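Local structure of 2-hydroxy-3-oxopropionate reductase (Polaromonas sp. JS666, 4DLL) at residues A[203-206]-A[207-211]; A[189-192]-A[193-196]; A[253-256]-A[257-261]. The protein probably reduces 2-hydroxy-3-oxopropionate (tartronate semialdehyde) to glycerate with a nicotinamide cofactor, as a member of the 3-hydroxyisobutyrate dehydrogenase family. All blocks are in the same frame, centred on the assembly; numbering follows the deposited sequence.

Overall arrangement
Contacts 1 and 2 lie on the same long element, helix 194-222, whose start is set by contact 2 and whose middle carries contact 1; their centres are about 21 Å apart. Contact 1 is buried, wrapped by other helices and the second subunit, and it combines regular helical bonds with aliphatic packing. Contact 2 is partly buried and marks the junction from strand 184-190, outermost within this chain, into that helix, where two glycines, G190 and G193, and a proline shape the chain. Contact 3 is at the surface, about 30 Å between centres from contact 2, in the loop joining helices 247-252 and 262-278. There the segments meet mainly through a salt bridge, without apolar side-chain packing.

Contact 1: A[203-206]-A[207-211]; sequences QMIV and GITIG
I205 and T209 meet one turn apart on the helix, and their shared polar atom is the carbonyl oxygen of I205. It accepts two bonds from T209: the backbone N at 3.0 Å in the regular helical way, and the hydroxyl OG1 at 2.7 Å. The two donors come in from opposite faces of the carbonyl plane. With chi1 at -55°, T209 OG1 stands beside its own backbone N and turns back toward the preceding turn, which leaves this buried hydroxyl bonded to the main chain. Replacing T209 with a valine would probably leave I205 O with its backbone partner alone and put a methyl where the hydroxyl now bonds.

The remaining backbone bonds follow the same i to i+4 spacing. G207 N reaches Q203 O at 2.7 Å, I208 N reaches M204 O at 2.9 Å, and I210 N reaches V206 O at 3.0 Å.

Apolar contact is thinner. V206 CG1, anti to the backbone N (chi1 169°), touches I210 CD1 at 3.8 Å. I208 CG1 lies 3.2 Å from M204 O, while CB of M204, modelled as selenomethionine, is a loose 4.5 Å from I208 CD1. Most of these side chains spend their surface elsewhere: I208 packs on I285 and F289 of helix 284-301 and also on I208 of the second subunit, while I205 lies against A216 of that subunit. T209 touches S241 and V243, and the G207 carbonyl takes the hydroxyl of Y293.

This is a plain alpha-helical segment with a threonine hydroxyl turned back onto the main chain, set in the long helix 194-222 that the all-helical C-terminal part of this dehydrogenase family packs around and pairs across the dimer.

Contact 2: A[189-192]-A[193-196]; sequences VGPH and GSGQ
V189, near the end of strand 184-190, puts its CG2 against S194, the first residue of helix 194-222, and the chain between them makes a type II beta turn from P191 to S194. This is the junction where the outermost strand of the Rossmann-like sheet hands over to the long helix of the C-terminal part. V189 CG2 sits between its backbone N and carbonyl carbon (chi1 -76° for CG1), and from there it lies 3.4 Å from S194 O and 3.7 Å from S194 CB. V189 also packs on A233 of the second subunit.

G190 follows, its CA 3.3 Å from S194 OG. A CB on this glycine would press on the V189 carbonyl oxygen and clash with that hydroxyl. Backbone bonds from V189 to A166 and from G190 to G168 keep this end of the strand on its neighbour, strand 162-167, and the loop after it.

P191 opens the turn, and S194 N gives to P191 O at 2.9 Å, arriving in the carbonyl plane with an N-H...O angle of 154°. P191 touches the serine with both its carbonyl oxygen, 2.9 Å from S194 CB, and its ring carbon CD, 3.2 Å from S194 OG. K169 lies against the same proline.

H192 takes the next corner with its CB directed away from 193-196; its side chain touches A135 of helix 128-140 and K169. After it G193 holds the N-cap position, its N bonded to one carboxylate oxygen of D147 while the other takes the N of Q196 near the helix start. G193 has a positive phi of 91°, and a CB placed on it would fall 2.7 Å from H192 O.

Contact 3: A[253-256]-A[257-261]; sequences ERDF and APRAR
R259 NH2 is gripped from two sides: D255 OD2 accepts from it at 3.1 Å as a salt bridge, and A257 O takes a second, weak bond from it, also at 3.1 Å. The salt bridge is fairly straight at the hydrogen (161°) and lies close to the guanidinium plane, yet it meets the carboxylate from above, well out of that group's plane. The two flat groups are turned 52° against each other, and the side chains cross at about a right angle. D255 CG lies anti to the backbone N (chi1 -179°), which brings the carboxylate toward A257 and R259, D255 OD1 coming to 3.9 Å from A257 CB.

R259 NE gives to the same A257 O at 2.6 Å, a short but bent bond, and one carbonyl oxygen thus takes both NE and, weakly, NH2. To make it the arginine chain bends at chi2 and chi3 and curls back to that carbonyl.

F256 takes no part in this; its ring meets that of F310, and its side chain touches M251 and V311. D305 takes the N-H groups of R259 and A260 on one carboxylate oxygen.

The salt bridge sits at the surface, where solvent probably screens its charges, while the bond to A257 O ties the guanidinium to the main chain.

Contact 1: A[203-206]-A[207-211]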
loop_
_atom_site.group_PDB
_atom_site.type_symbol
_atom_site.label_atom_id
_atom_site.label_comp_id
_atom_site.label_asym_id
_atom_site.label_seq_id
_atom_site.Cartn_x
_atom_site.Cartn_y
_atom_site.Cartn_z
ATOM N N GLN A 203 -9.401 1.792 6.667
ATOM C CA GLN A 203 -8.668 1.111 7.802
ATOM C C GLN A 203 -8.270 -0.391 7.568
ATOM O O GLN A 203 -7.170 -0.826 7.929
ATOM C CB GLN A 203 -9.408 1.310 9.140
ATOM C CG GLN A 203 -9.536 2.742 9.613
ATOM C CD GLN A 203 -8.294 3.621 9.300
ATOM O OE1 GLN A 203 -8.223 4.278 8.238
ATOM N NE2 GLN A 203 -7.295 3.592 10.203
HETATM N N MSE A 204 -9.146 -1.186 6.999
HETATM C CA MSE A 204 -8.722 -2.482 6.410
HETATM C C MSE A 204 -7.443 -2.381 5.586
HETATM O O MSE A 204 -6.527 -3.155 5.771
HETATM C CB MSE A 204 -9.815 -2.998 5.464
HETATM C CG MSE A 204 -11.005 -3.396 6.195
HETATM SE SE MSE A 204 -12.611 -3.715 5.111
HETATM C CE MSE A 204 -13.686 -2.761 6.369
ATOM N N ILE A 205 -7.401 -1.481 4.604
ATOM C CA ILE A 205 -6.181 -1.374 3.784
ATOM C C ILE A 205 -5.006 -0.927 4.629
ATOM O O ILE A 205 -3.935 -1.465 4.522
ATOM C CB ILE A 205 -6.337 -0.383 2.568
ATOM C CG1 ILE A 205 -7.440 -0.830 1.604
ATOM C CG2 ILE A 205 -4.981 -0.162 1.866
ATOM C CD1 ILE A 205 -7.538 0.167 0.373
ATOM N N VAL A 206 -5.193 0.003 5.532
ATOM C CA VAL A 206 -4.045 0.398 6.344
ATOM C C VAL A 206 -3.617 -0.789 7.263
ATOM O O VAL A 206 -2.427 -1.102 7.367
ATOM C CB VAL A 206 -4.302 1.768 7.162
ATOM C CG1 VAL A 206 -3.206 2.058 8.238
ATOM C CG2 VAL A 206 -4.451 2.938 6.251
ATOM N N GLY A 207 -4.579 -1.405 7.934
ATOM C CA GLY A 207 -4.315 -2.502 8.866
ATOM C C GLY A 207 -3.647 -3.696 8.219
ATOM O O GLY A 207 -2.748 -4.285 8.791
ATOM N N ILE A 208 -4.055 -4.058 7.017
ATOM C CA ILE A 208 -3.386 -5.151 6.311
ATOM C C ILE A 208 -1.987 -4.759 5.752
ATOM O O ILE A 208 -1.051 -5.559 5.823
ATOM C CB ILE A 208 -4.319 -5.686 5.192
ATOM C CG1 ILE A 208 -5.643 -6.236 5.778
ATOM C CG2 ILE A 208 -3.670 -6.746 4.422
ATOM C CD1 ILE A 208 -6.830 -6.247 4.735
ATOM N N THR A 209 -1.835 -3.540 5.204
ATOM C CA THR A 209 -0.607 -3.118 4.583
ATOM C C THR A 209 0.511 -3.004 5.609
ATOM O O THR A 209 1.634 -3.398 5.369
ATOM C CB THR A 209 -0.762 -1.813 3.828
ATOM O OG1 THR A 209 -1.829 -1.960 2.886
ATOM C CG2 THR A 209 0.544 -1.534 3.072
ATOM N N ILE A 210 0.154 -2.541 6.785
ATOM C CA ILE A 210 1.038 -2.593 7.920
ATOM C C ILE A 210 1.657 -3.981 8.117
ATOM O O ILE A 210 2.881 -4.098 8.212
ATOM C CB ILE A 210 0.281 -2.099 9.175
ATOM C CG1 ILE A 210 0.263 -0.586 9.179
ATOM C CG2 ILE A 210 0.982 -2.474 10.458
ATOM C CD1 ILE A 210 -0.750 -0.005 10.286
ATOM N N GLY A 211 0.830 -5.012 8.175
ATOM C CA GLY A 211 1.306 -6.385 8.339
ATOM C C GLY A 211 2.074 -6.909 7.127
ATOM O O GLY A 211 3.102 -7.569 7.270
#

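Contact 2: A[189-192]-A[193-196]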
loop_
_atom_site.group_PDB
_atom_site.type_symbol
_atom_site.label_atom_id
_atom_site.label_comp_id
_atom_site.label_asym_id
_atom_site.label_seq_id
_atom_site.Cartn_x
_atom_site.Cartn_y
_atom_site.Cartn_z
ATOM N N VAL A 189 -19.235 10.237 -0.837
ATOM C CA VAL A 189 -19.100 8.814 -1.168
ATOM C C VAL A 189 -20.446 8.106 -1.310
ATOM O O VAL A 189 -20.528 7.032 -1.924
ATOM C CB VAL A 189 -18.229 8.032 -0.149
ATOM C CG1 VAL A 189 -16.715 8.317 -0.341
ATOM C CG2 VAL A 189 -18.666 8.324 1.327
ATOM N N GLY A 190 -21.508 8.705 -0.790
ATOM C CA GLY A 190 -22.814 8.049 -0.769
ATOM C C GLY A 190 -23.688 8.662 0.325
ATOM O O GLY A 190 -23.345 9.728 0.835
ATOM N N PRO A 191 -24.803 7.973 0.704
ATOM C CA PRO A 191 -25.809 8.416 1.686
ATOM C C PRO A 191 -25.322 8.156 3.087
ATOM O O PRO A 191 -24.253 7.625 3.243
ATOM C CB PRO A 191 -27.051 7.560 1.348
ATOM C CG PRO A 191 -26.698 6.844 0.048
ATOM C CD PRO A 191 -25.207 6.694 0.082
ATOM N N HIS A 192 -26.055 8.632 4.097
ATOM C CA HIS A 192 -25.700 8.425 5.521
ATOM C C HIS A 192 -25.042 7.073 5.771
ATOM O O HIS A 192 -25.557 6.069 5.315
ATOM C CB HIS A 192 -26.905 8.577 6.461
ATOM C CG HIS A 192 -27.729 9.804 6.239
ATOM N ND1 HIS A 192 -27.224 11.086 6.337
ATOM C CD2 HIS A 192 -29.055 9.945 5.978
ATOM C CE1 HIS A 192 -28.194 11.965 6.131
ATOM N NE2 HIS A 192 -29.312 11.295 5.889
ATOM N N GLY A 193 -23.886 7.089 6.453
ATOM C CA GLY A 193 -23.125 5.918 6.849
ATOM C C GLY A 193 -22.093 5.514 5.833
ATOM O O GLY A 193 -21.183 4.776 6.161
ATOM N N SER A 194 -22.224 6.040 4.611
ATOM C CA SER A 194 -21.239 5.844 3.553
ATOM C C SER A 194 -19.786 6.308 3.850
ATOM O O SER A 194 -18.825 5.665 3.417
ATOM C CB SER A 194 -21.720 6.565 2.304
ATOM O OG SER A 194 -22.577 5.730 1.571
ATOM N N GLY A 195 -19.638 7.411 4.581
ATOM C CA GLY A 195 -18.353 7.926 4.958
ATOM C C GLY A 195 -17.772 6.920 5.912
ATOM O O GLY A 195 -16.636 6.504 5.736
ATOM N N GLN A 196 -18.531 6.516 6.935
ATOM C CA GLN A 196 -17.976 5.520 7.883
ATOM C C GLN A 196 -17.606 4.233 7.191
ATOM O O GLN A 196 -16.633 3.573 7.535
ATOM C CB GLN A 196 -18.900 5.221 9.059
ATOM C CG GLN A 196 -19.220 6.448 9.854
ATOM C CD GLN A 196 -18.021 7.005 10.619
ATOM O OE1 GLN A 196 -18.082 8.116 11.151
ATOM N NE2 GLN A 196 -16.937 6.261 10.661
#

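Contact 3: A[253-256]-A[257-261]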
loop_
_atom_site.group_PDB
_atom_site.type_symbol
_atom_site.label_atom_id
_atom_site.label_comp_id
_atom_site.label_asym_id
_atom_site.label_seq_id
_atom_site.Cartn_x
_atom_site.Cartn_y
_atom_site.Cartn_z
ATOM N N GLU A 253 13.242 2.009 12.417
ATOM C CA GLU A 253 13.824 2.708 13.586
ATOM C C GLU A 253 13.317 2.181 14.940
ATOM O O GLU A 253 13.319 2.920 15.934
ATOM C CB GLU A 253 13.474 4.184 13.514
ATOM C CG GLU A 253 13.883 4.897 12.205
ATOM C CD GLU A 253 13.474 6.346 12.199
ATOM O OE1 GLU A 253 12.797 6.801 13.150
ATOM O OE2 GLU A 253 13.852 7.049 11.238
ATOM N N ARG A 254 12.855 0.943 14.977
ATOM C CA ARG A 254 12.038 0.449 16.097
ATOM C C ARG A 254 11.263 1.523 16.932
ATOM O O ARG A 254 11.150 1.413 18.165
ATOM C CB ARG A 254 12.861 -0.437 17.024
ATOM C CG ARG A 254 13.532 -1.587 16.363
ATOM C CD ARG A 254 12.504 -2.469 15.759
ATOM N NE ARG A 254 13.013 -3.790 15.404
ATOM C CZ ARG A 254 13.726 -4.068 14.323
ATOM N NH1 ARG A 254 14.073 -3.115 13.454
ATOM N NH2 ARG A 254 14.093 -5.328 14.110
ATOM N N ASP A 255 10.702 2.526 16.256
ATOM C CA ASP A 255 10.005 3.629 16.929
ATOM C C ASP A 255 8.486 3.368 17.008
ATOM O O ASP A 255 7.723 3.761 16.111
ATOM C CB ASP A 255 10.267 4.913 16.159
ATOM C CG ASP A 255 9.610 6.103 16.776
ATOM O OD1 ASP A 255 9.180 6.018 17.963
ATOM O OD2 ASP A 255 9.514 7.136 16.065
ATOM N N PHE A 256 8.051 2.692 18.057
ATOM C CA PHE A 256 6.673 2.302 18.140
ATOM C C PHE A 256 5.851 3.175 19.096
ATOM O O PHE A 256 4.785 2.774 19.559
ATOM C CB PHE A 256 6.558 0.777 18.365
ATOM C CG PHE A 256 7.214 -0.052 17.246
ATOM C CD1 PHE A 256 6.934 0.212 15.879
ATOM C CD2 PHE A 256 8.147 -1.058 17.548
ATOM C CE1 PHE A 256 7.568 -0.522 14.838
ATOM C CE2 PHE A 256 8.798 -1.807 16.503
ATOM C CZ PHE A 256 8.504 -1.533 15.151
ATOM N N ALA A 257 6.332 4.378 19.390
ATOM C CA ALA A 257 5.541 5.320 20.199
ATOM C C ALA A 257 4.220 5.629 19.501
ATOM O O ALA A 257 4.199 5.869 18.302
ATOM C CB ALA A 257 6.317 6.597 20.509
ATOM N N PRO A 258 3.107 5.592 20.259
ATOM C CA PRO A 258 1.758 5.638 19.662
ATOM C C PRO A 258 1.379 6.970 19.022
ATOM O O PRO A 258 1.491 7.999 19.664
ATOM C CB PRO A 258 0.845 5.321 20.851
ATOM C CG PRO A 258 1.646 5.739 22.061
ATOM C CD PRO A 258 3.047 5.355 21.722
ATOM N N ARG A 259 0.938 6.965 17.766
ATOM C CA ARG A 259 0.256 8.163 17.240
ATOM C C ARG A 259 -1.250 7.858 17.114
ATOM O O ARG A 259 -2.116 8.622 17.599
ATOM C CB ARG A 259 0.854 8.704 15.943
ATOM C CG ARG A 259 2.236 8.190 15.556
ATOM C CD ARG A 259 3.423 8.718 16.326
ATOM N NE ARG A 259 4.414 7.632 16.445
ATOM C CZ ARG A 259 5.704 7.703 16.115
ATOM N NH1 ARG A 259 6.230 8.817 15.607
ATOM N NH2 ARG A 259 6.466 6.629 16.267
ATOM N N ALA A 260 -1.544 6.718 16.499
ATOM C CA ALA A 260 -2.840 6.063 16.585
ATOM C C ALA A 260 -2.561 4.675 17.214
ATOM O O ALA A 260 -1.817 3.857 16.649
ATOM C CB ALA A 260 -3.462 5.962 15.161
ATOM N N ARG A 261 -3.113 4.420 18.392
ATOM C CA ARG A 261 -2.737 3.233 19.178
ATOM C C ARG A 261 -3.069 1.938 18.437
ATOM O O ARG A 261 -3.922 1.913 17.554
ATOM C CB ARG A 261 -3.381 3.280 20.595
#